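Local coordinates for protein fiber (Murine adenovirus 2, PDB 5NBH) that forms the distal end of the viral fibre, a trimeric shaft and head that binds N-acetylglucosamine and probably attaches the virus to its host cell, at residues I60-R65 and G74-T79; P183-E188 and K193-C198; L213-S218 and P222-S227. All blocks are in the same frame, centred on the assembly; numbering follows the deposited sequence.

Contact 1: I60-R65 and G74-T79; sequences ISLDYR and GALALT
Methyl CD2 of L62 meets methyl CD2 of L76 at 3.9 Å, and L76 CD1 lies almost as near that same L62 methyl, at 4.1 Å. This is the tight part of a small, wholly apolar contact. The two leucine side chains cross at about a right angle, and in L76 CG stands anti to the backbone N (chi1 -173°), a torsion that helps carry its forked end over to L62. The looser side belongs to Y64: its ring atom CD2 comes no closer than 4.5 Å to L76 CD1, and the residue is partly exposed, as suits an aromatic ring with a polar hydroxyl. The backbones stay well apart, 9.5 Å between the CA atoms of L62 and L76, and no hydrogen bond joins them.

Such spacing fits the triple beta-spiral of the fibre shaft, where successive short strands meet through hydrophobic side chains around the trimer axis. L62 also packs on L62 of the third subunit, while I60 pairs with a strand of the second. With only methyl and ring carbons meeting here, the contact contributes dispersion and burial of apolar surface, and directional bonding falls to other strands and subunits.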
loop_
_atom_site.group_PDB
_atom_site.type_symbol
_atom_site.label_atom_id
_atom_site.label_comp_id
_atom_site.label_asym_id
_atom_site.label_seq_id
_atom_site.Cartn_x
_atom_site.Cartn_y
_atom_site.Cartn_z
ATOM N N ILE A 60 0.439 -1.554 -38.198
ATOM C CA ILE A 60 1.338 -1.180 -37.125
ATOM C C ILE A 60 0.606 -1.417 -35.808
ATOM O O ILE A 60 -0.595 -1.111 -35.682
ATOM C CB ILE A 60 1.896 0.276 -37.254
ATOM C CG1 ILE A 60 2.794 0.615 -36.058
ATOM C CG2 ILE A 60 0.794 1.304 -37.407
ATOM C CD1 ILE A 60 3.783 1.739 -36.307
ATOM N N SER A 61 1.324 -2.052 -34.865
ATOM C CA SER A 61 0.839 -2.349 -33.518
ATOM C C SER A 61 1.811 -1.883 -32.434
ATOM O O SER A 61 3.000 -1.651 -32.697
ATOM C CB SER A 61 0.687 -3.873 -33.368
ATOM O OG SER A 61 -0.505 -4.320 -33.983
ATOM N N LEU A 62 1.289 -1.764 -31.205
ATOM C CA LEU A 62 2.133 -1.648 -29.983
ATOM C C LEU A 62 2.126 -2.994 -29.239
ATOM O O LEU A 62 1.062 -3.510 -28.905
ATOM C CB LEU A 62 1.580 -0.574 -29.024
ATOM C CG LEU A 62 2.294 -0.479 -27.651
ATOM C CD1 LEU A 62 3.701 0.074 -27.810
ATOM C CD2 LEU A 62 1.507 0.389 -26.685
ATOM N N ASP A 63 3.294 -3.570 -29.032
ATOM C CA ASP A 63 3.410 -4.795 -28.245
ATOM C C ASP A 63 3.565 -4.440 -26.769
ATOM O O ASP A 63 4.431 -3.650 -26.423
ATOM C CB ASP A 63 4.596 -5.613 -28.736
ATOM C CG ASP A 63 4.397 -6.099 -30.176
ATOM O OD1 ASP A 63 3.274 -6.557 -30.471
ATOM O OD2 ASP A 63 5.334 -5.970 -30.992
ATOM N N TYR A 64 2.732 -5.044 -25.933
ATOM C CA TYR A 64 2.790 -4.793 -24.473
ATOM C C TYR A 64 2.557 -6.087 -23.682
ATOM O O TYR A 64 1.992 -7.063 -24.208
ATOM C CB TYR A 64 1.779 -3.706 -24.076
ATOM C CG TYR A 64 0.389 -4.031 -24.479
ATOM C CD1 TYR A 64 -0.434 -4.810 -23.669
ATOM C CD2 TYR A 64 -0.112 -3.619 -25.717
ATOM C CE1 TYR A 64 -1.715 -5.157 -24.059
ATOM C CE2 TYR A 64 -1.395 -3.958 -26.110
ATOM C CZ TYR A 64 -2.183 -4.735 -25.290
ATOM O OH TYR A 64 -3.445 -5.065 -25.659
ATOM N N ARG A 65 2.942 -6.054 -22.399
ATOM C CA ARG A 65 2.782 -7.201 -21.490
ATOM C C ARG A 65 1.405 -7.134 -20.885
ATOM O O ARG A 65 1.104 -6.205 -20.127
ATOM C CB ARG A 65 3.837 -7.177 -20.388
ATOM C CG ARG A 65 5.235 -7.474 -20.883
ATOM C CD ARG A 65 5.520 -8.964 -20.876
ATOM N NE ARG A 65 5.697 -9.432 -19.498
ATOM C CZ ARG A 65 6.842 -9.448 -18.821
ATOM N NH1 ARG A 65 7.994 -9.052 -19.369
ATOM N NH2 ARG A 65 6.838 -9.884 -17.566
ATOM N N GLY A 74 -10.289 1.193 -26.593
ATOM C CA GLY A 74 -9.390 1.632 -27.639
ATOM C C GLY A 74 -8.078 2.269 -27.176
ATOM O O GLY A 74 -7.190 2.471 -28.004
ATOM N N ALA A 75 -7.955 2.558 -25.878
ATOM C CA ALA A 75 -6.833 3.349 -25.327
ATOM C C ALA A 75 -5.933 2.513 -24.405
ATOM O O ALA A 75 -6.400 1.579 -23.732
ATOM C CB ALA A 75 -7.386 4.557 -24.573
ATOM N N LEU A 76 -4.641 2.842 -24.375
ATOM C CA LEU A 76 -3.709 2.104 -23.517
ATOM C C LEU A 76 -4.018 2.445 -22.072
ATOM O O LEU A 76 -4.342 3.585 -21.727
ATOM C CB LEU A 76 -2.254 2.417 -23.847
ATOM C CG LEU A 76 -1.133 1.623 -23.184
ATOM C CD1 LEU A 76 -1.170 0.174 -23.637
ATOM C CD2 LEU A 76 0.221 2.224 -23.497
ATOM N N ALA A 77 -3.918 1.420 -21.241
ATOM C CA ALA A 77 -4.167 1.533 -19.817
ATOM C C ALA A 77 -3.317 0.527 -19.047
ATOM O O ALA A 77 -2.630 -0.337 -19.616
ATOM C CB ALA A 77 -5.649 1.312 -19.554
ATOM N N LEU A 78 -3.322 0.676 -17.726
ATOM C CA LEU A 78 -2.694 -0.304 -16.854
ATOM C C LEU A 78 -3.684 -1.410 -16.443
ATOM O O LEU A 78 -4.885 -1.178 -16.292
ATOM C CB LEU A 78 -2.161 0.394 -15.590
ATOM C CG LEU A 78 -1.228 1.597 -15.796
ATOM C CD1 LEU A 78 -0.669 2.089 -14.444
ATOM C CD2 LEU A 78 -0.101 1.306 -16.741
ATOM N N THR A 79 -3.153 -2.593 -16.186
ATOM C CA THR A 79 -3.966 -3.696 -15.705
ATOM C C THR A 79 -4.313 -3.470 -14.210
ATOM O O THR A 79 -5.442 -3.747 -13.758
ATOM C CB THR A 79 -3.230 -5.026 -15.961
ATOM O OG1 THR A 79 -3.040 -5.159 -17.385
ATOM C CG2 THR A 79 -4.027 -6.201 -15.493
#

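Contact 2: P183-E188 and K193-C198; sequences PIVCSE and KQSTYC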
loop_
_atom_site.group_PDB
_atom_site.type_symbol
_atom_site.label_atom_id
_atom_site.label_comp_id
_atom_site.label_asym_id
_atom_site.label_seq_id
_atom_site.Cartn_x
_atom_site.Cartn_y
_atom_site.Cartn_z
ATOM N N PRO A 183 -6.112 -1.620 16.622
ATOM C CA PRO A 183 -5.477 -0.935 17.741
ATOM C C PRO A 183 -5.063 0.445 17.297
ATOM O O PRO A 183 -4.615 0.612 16.142
ATOM C CB PRO A 183 -4.280 -1.809 18.051
ATOM C CG PRO A 183 -3.931 -2.469 16.764
ATOM C CD PRO A 183 -5.226 -2.641 16.022
ATOM N N ILE A 184 -5.148 1.412 18.200
ATOM C CA ILE A 184 -4.749 2.786 17.933
ATOM C C ILE A 184 -4.109 3.326 19.188
ATOM O O ILE A 184 -4.339 2.804 20.277
ATOM C CB ILE A 184 -5.896 3.734 17.509
ATOM C CG1 ILE A 184 -7.077 3.717 18.499
ATOM C CG2 ILE A 184 -6.406 3.355 16.145
ATOM C CD1 ILE A 184 -7.965 4.938 18.432
ATOM N N VAL A 185 -3.291 4.331 18.994
ATOM C CA VAL A 185 -2.697 5.059 20.086
ATOM C C VAL A 185 -3.133 6.508 19.983
ATOM O O VAL A 185 -2.895 7.159 18.964
ATOM C CB VAL A 185 -1.163 4.944 20.102
ATOM C CG1 VAL A 185 -0.607 5.807 21.241
ATOM C CG2 VAL A 185 -0.727 3.499 20.323
ATOM N N CYS A 186 -3.738 7.015 21.059
ATOM C CA CYS A 186 -4.084 8.409 21.176
ATOM C C CYS A 186 -2.885 9.153 21.774
ATOM O O CYS A 186 -2.244 8.636 22.673
ATOM C CB CYS A 186 -5.322 8.611 22.049
ATOM S SG CYS A 186 -6.842 8.063 21.227
ATOM N N SER A 187 -2.616 10.337 21.267
ATOM C CA SER A 187 -1.518 11.184 21.746
ATOM C C SER A 187 -1.874 12.639 21.626
ATOM O O SER A 187 -2.910 12.977 21.072
ATOM C CB SER A 187 -0.249 10.892 20.932
ATOM O OG SER A 187 -0.332 11.332 19.574
ATOM N N GLU A 188 -1.022 13.529 22.129
ATOM C CA GLU A 188 -1.277 14.939 21.924
ATOM C C GLU A 188 0.031 15.664 22.068
ATOM O O GLU A 188 0.736 15.438 23.035
ATOM C CB GLU A 188 -2.303 15.478 22.921
ATOM C CG GLU A 188 -2.752 16.891 22.587
ATOM C CD GLU A 188 -3.780 17.470 23.542
ATOM O OE1 GLU A 188 -4.256 16.798 24.488
ATOM O OE2 GLU A 188 -4.109 18.645 23.326
ATOM N N LYS A 193 -0.873 9.330 25.254
ATOM C CA LYS A 193 -2.050 9.432 26.128
ATOM C C LYS A 193 -2.698 8.093 26.434
ATOM O O LYS A 193 -2.979 7.801 27.603
ATOM C CB LYS A 193 -3.090 10.378 25.530
ATOM C CG LYS A 193 -2.645 11.825 25.378
ATOM C CD LYS A 193 -2.371 12.501 26.721
ATOM C CE LYS A 193 -1.795 13.878 26.451
ATOM N NZ LYS A 193 -1.727 14.691 27.696
ATOM N N GLN A 194 -2.974 7.273 25.419
ATOM C CA GLN A 194 -3.655 6.013 25.639
ATOM C C GLN A 194 -3.459 4.990 24.519
ATOM O O GLN A 194 -3.552 5.355 23.357
ATOM C CB GLN A 194 -5.173 6.279 25.730
ATOM C CG GLN A 194 -5.975 5.069 26.153
ATOM C CD GLN A 194 -7.456 5.344 26.317
ATOM O OE1 GLN A 194 -7.950 6.416 25.986
ATOM N NE2 GLN A 194 -8.178 4.355 26.829
ATOM N N SER A 195 -3.307 3.722 24.886
ATOM C CA SER A 195 -3.452 2.616 23.928
ATOM C C SER A 195 -4.894 2.148 23.995
ATOM O O SER A 195 -5.404 1.777 25.065
ATOM C CB SER A 195 -2.540 1.444 24.232
ATOM O OG SER A 195 -1.212 1.892 24.341
ATOM N N THR A 196 -5.562 2.178 22.849
ATOM C CA THR A 196 -6.975 1.865 22.782
ATOM C C THR A 196 -7.284 1.265 21.395
ATOM O O THR A 196 -6.414 0.597 20.773
ATOM C CB THR A 196 -7.835 3.088 23.204
ATOM O OG1 THR A 196 -9.221 2.709 23.193
ATOM C CG2 THR A 196 -7.600 4.308 22.323
ATOM N N TYR A 197 -8.503 1.414 20.939
ATOM C CA TYR A 197 -8.960 0.777 19.699
ATOM C C TYR A 197 -10.006 1.629 19.002
ATOM O O TYR A 197 -10.596 2.554 19.591
ATOM C CB TYR A 197 -9.518 -0.614 19.989
ATOM C CG TYR A 197 -10.526 -0.623 21.127
ATOM C CD1 TYR A 197 -11.836 -0.274 20.912
ATOM C CD2 TYR A 197 -10.143 -0.978 22.422
ATOM C CE1 TYR A 197 -12.760 -0.265 21.947
ATOM C CE2 TYR A 197 -11.069 -0.985 23.461
ATOM C CZ TYR A 197 -12.370 -0.620 23.216
ATOM O OH TYR A 197 -13.326 -0.628 24.239
ATOM N N CYS A 198 -10.177 1.335 17.710
ATOM C CA CYS A 198 -11.144 1.994 16.892
ATOM C C CYS A 198 -11.807 0.940 16.012
ATOM O O CYS A 198 -11.119 0.093 15.417
ATOM C CB CYS A 198 -10.472 3.056 16.033
ATOM S SG CYS A 198 -11.607 4.096 15.064
#
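The carbonyl oxygen of C186 accepts two backbone N-H groups, from K193 N at 3.0 Å and from Q194 N at 3.2 Å. Both donors approach from the same face of the carbonyl plane, tilted from it by 24° and 33°. K193 and Q194 thus both stand opposite C186, which is a classic beta bulge. The return bond, C186 N to Q194 O, is the shortest of the set at 2.8 Å.

Beyond the bulge the antiparallel register is regular: I184 and T196 form a hydrogen-bonded pair, flanked by the non-hydrogen-bonded pairs P183 with Y197 and V185 with S195. Proline suits the first of these, since its missing N-H is not needed there. The segments are the arms of the hairpin 179-188 and 191-205, at the edge of a four-stranded sheet in the head domain. C186, I184 and T196 share one face of it, and F224 and M226 pack on I184 there; P183, V185, S195 and Y197 turn to the other, where neighbouring subunits lie.

On the inner face I184 CG1 sits between the backbone N and the carbonyl carbon (chi1 53°), which brings it to 3.6 Å from the carbonyl carbon of Y197 and lets CD1 reach C198 CB at 3.9 Å. T196 splits its roles: CG2 lies 4.0 Å from C186 SG, while OG1 bonds to T216 O. On that face the C186 side chain also touches T217 and C220. At the exposed end the aliphatic part of K193 bends along the other strand, CE resting 3.9 Å from E188 CB; E188 itself makes a salt bridge with K221.

Contact 3: L213-S218 and P222-S227; sequences LKSTTS and PIFQMS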
loop_
_atom_site.group_PDB
_atom_site.type_symbol
_atom_site.label_atom_id
_atom_site.label_comp_id
_atom_site.label_asym_id
_atom_site.label_seq_id
_atom_site.Cartn_x
_atom_site.Cartn_y
_atom_site.Cartn_z
ATOM N N LEU A 213 -16.605 4.909 11.766
ATOM C CA LEU A 213 -15.533 4.638 12.705
ATOM C C LEU A 213 -15.942 4.935 14.126
ATOM O O LEU A 213 -16.576 5.948 14.378
ATOM C CB LEU A 213 -14.299 5.472 12.358
ATOM C CG LEU A 213 -13.893 5.460 10.870
ATOM C CD1 LEU A 213 -12.778 6.458 10.666
ATOM C CD2 LEU A 213 -13.438 4.086 10.414
ATOM N N LYS A 214 -15.587 4.070 15.069
ATOM C CA LYS A 214 -15.882 4.367 16.473
ATOM C C LYS A 214 -14.634 4.218 17.330
ATOM O O LYS A 214 -14.136 3.108 17.534
ATOM C CB LYS A 214 -17.024 3.510 16.994
ATOM C CG LYS A 214 -18.334 3.707 16.287
ATOM C CD LYS A 214 -19.438 2.780 16.821
ATOM C CE LYS A 214 -20.669 2.947 15.958
ATOM N NZ LYS A 214 -21.900 2.258 16.462
ATOM N N SER A 215 -14.140 5.351 17.813
ATOM C CA SER A 215 -12.960 5.390 18.659
ATOM C C SER A 215 -13.363 5.414 20.133
ATOM O O SER A 215 -14.329 6.103 20.521
ATOM C CB SER A 215 -12.129 6.628 18.341
ATOM O OG SER A 215 -12.882 7.823 18.309
ATOM N N THR A 216 -12.614 4.712 20.965
ATOM C CA THR A 216 -12.925 4.663 22.411
ATOM C C THR A 216 -11.781 5.320 23.175
ATOM O O THR A 216 -10.620 4.957 22.994
ATOM C CB THR A 216 -13.173 3.244 22.868
ATOM O OG1 THR A 216 -14.352 2.774 22.225
ATOM C CG2 THR A 216 -13.356 3.159 24.375
ATOM N N THR A 217 -12.114 6.331 23.977
ATOM C CA THR A 217 -11.109 7.110 24.726
ATOM C C THR A 217 -11.454 7.151 26.246
ATOM O O THR A 217 -12.597 6.947 26.618
ATOM C CB THR A 217 -10.935 8.529 24.170
ATOM O OG1 THR A 217 -12.151 9.290 24.329
ATOM C CG2 THR A 217 -10.586 8.460 22.682
ATOM N N SER A 218 -10.435 7.370 27.070
ATOM C CA SER A 218 -10.595 7.666 28.498
ATOM C C SER A 218 -9.798 8.916 28.823
ATOM O O SER A 218 -8.567 8.868 28.909
ATOM C CB SER A 218 -10.082 6.518 29.356
ATOM O OG SER A 218 -10.531 5.284 28.856
ATOM N N PRO A 222 -9.526 12.437 21.025
ATOM C CA PRO A 222 -9.344 11.386 20.021
ATOM C C PRO A 222 -8.436 11.895 18.899
ATOM O O PRO A 222 -8.868 12.606 18.012
ATOM C CB PRO A 222 -10.777 11.050 19.581
ATOM C CG PRO A 222 -11.560 12.293 19.877
ATOM C CD PRO A 222 -10.890 12.995 21.028
ATOM N N ILE A 223 -7.154 11.590 19.025
ATOM C CA ILE A 223 -6.141 12.030 18.094
ATOM C C ILE A 223 -5.320 10.793 17.766
ATOM O O ILE A 223 -4.564 10.332 18.598
ATOM C CB ILE A 223 -5.226 13.108 18.703
ATOM C CG1 ILE A 223 -6.050 14.326 19.079
ATOM C CG2 ILE A 223 -4.122 13.476 17.716
ATOM C CD1 ILE A 223 -5.241 15.469 19.677
ATOM N N PHE A 224 -5.529 10.244 16.573
ATOM C CA PHE A 224 -4.973 8.958 16.177
ATOM C C PHE A 224 -4.927 8.793 14.664
ATOM O O PHE A 224 -5.620 9.528 13.982
ATOM C CB PHE A 224 -5.804 7.819 16.766
ATOM C CG PHE A 224 -7.228 7.799 16.311
ATOM C CD1 PHE A 224 -8.205 8.527 16.987
ATOM C CD2 PHE A 224 -7.613 7.032 15.232
ATOM C CE1 PHE A 224 -9.537 8.486 16.581
ATOM C CE2 PHE A 224 -8.936 6.995 14.823
ATOM C CZ PHE A 224 -9.896 7.732 15.487
ATOM N N GLN A 225 -4.124 7.831 14.176
ATOM C CA GLN A 225 -4.105 7.391 12.768
ATOM C C GLN A 225 -4.484 5.909 12.765
ATOM O O GLN A 225 -4.128 5.153 13.680
ATOM C CB GLN A 225 -2.710 7.575 12.063
ATOM C CG GLN A 225 -2.673 7.166 10.560
ATOM C CD GLN A 225 -1.335 7.384 9.792
ATOM O OE1 GLN A 225 -0.627 6.420 9.490
ATOM N NE2 GLN A 225 -1.076 8.612 9.368
ATOM N N MET A 226 -5.264 5.500 11.782
ATOM C CA MET A 226 -5.487 4.075 11.556
ATOM C C MET A 226 -5.802 3.756 10.120
ATOM O O MET A 226 -6.200 4.602 9.359
ATOM C CB MET A 226 -6.532 3.460 12.486
ATOM C CG MET A 226 -7.955 3.961 12.441
ATOM S SD MET A 226 -8.969 2.497 12.775
ATOM C CE MET A 226 -8.554 1.714 11.222
ATOM N N SER A 227 -5.528 2.515 9.765
ATOM C CA SER A 227 -5.711 2.078 8.399
ATOM C C SER A 227 -6.264 0.697 8.443
ATOM O O SER A 227 -6.045 -0.035 9.415
ATOM C CB SER A 227 -4.391 2.179 7.593
ATOM O OG SER A 227 -3.518 1.151 7.912
#
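The extended segments 213-218 and 222-227 belong to different sheets and share no hydrogen bond; their nearest CA atoms, those of T217 and P222, are 6.6 Å apart. They face each other across the interior of the beta-sandwich head, whose two sheets have the ABCJ-GHID topology. Strand 208-217 lies in one sheet and strand 223-231 in the other, with a short connection through K221 bringing the chain across. Extended backbone alternates its side chains, so S215 and T217 turn toward the opposite segment, as do P222 and F224, while K214, T216 and I223 turn away.

F224 fills the middle of this contact. Its ring meets S215 obliquely, with CE1 at 3.6 Å from S215 CB, and a serine is small enough to let the ring come this close to the facing strand. The ring also touches V123. P222, rigid and without an N-H to satisfy, packs its CB 4.0 Å from T217 CG2, and the two side chains cross obliquely.

The hydroxyls of the buried S215 and T217 find partners on strand 131-140 and, for T217, also in the loop just before it. S215 OG hydrogen-bonds with Q133 OE1 and W135 NE1, and T217 OG1 with A129 O and Q133 NE2. Q133 belongs to the N-acetylglucosamine site, and the two ends of its side-chain amide are thus gripped by two hydroxyls, which probably fixes its rotation. Threonine suits its position because it divides the work between two branches: OG1 serves the polar network, while CG2, anti to the carbonyl carbon, lies 4.1 Å from P222 CA.

From the N terminus the chain first builds the shaft, where contact 1 closes a short loop of eight residues between 60-65 and 74-79. It then passes into the head, where contact 2 closes a hairpin at 183-188 and 193-198 and contact 3 closes a three-residue connection between 213-218 and 222-227. The three loops follow in series; none nests or crosses. Contact 1 lies about 47 Å from contact 2 and 44 Å from contact 3, centre to centre, on the opposite side of the chain's centre. The centres of contacts 2 and 3 lie about 6 Å apart, and the two touch: Q194 OE1 bonds with S218 N, joining the hairpin to segment 213-218.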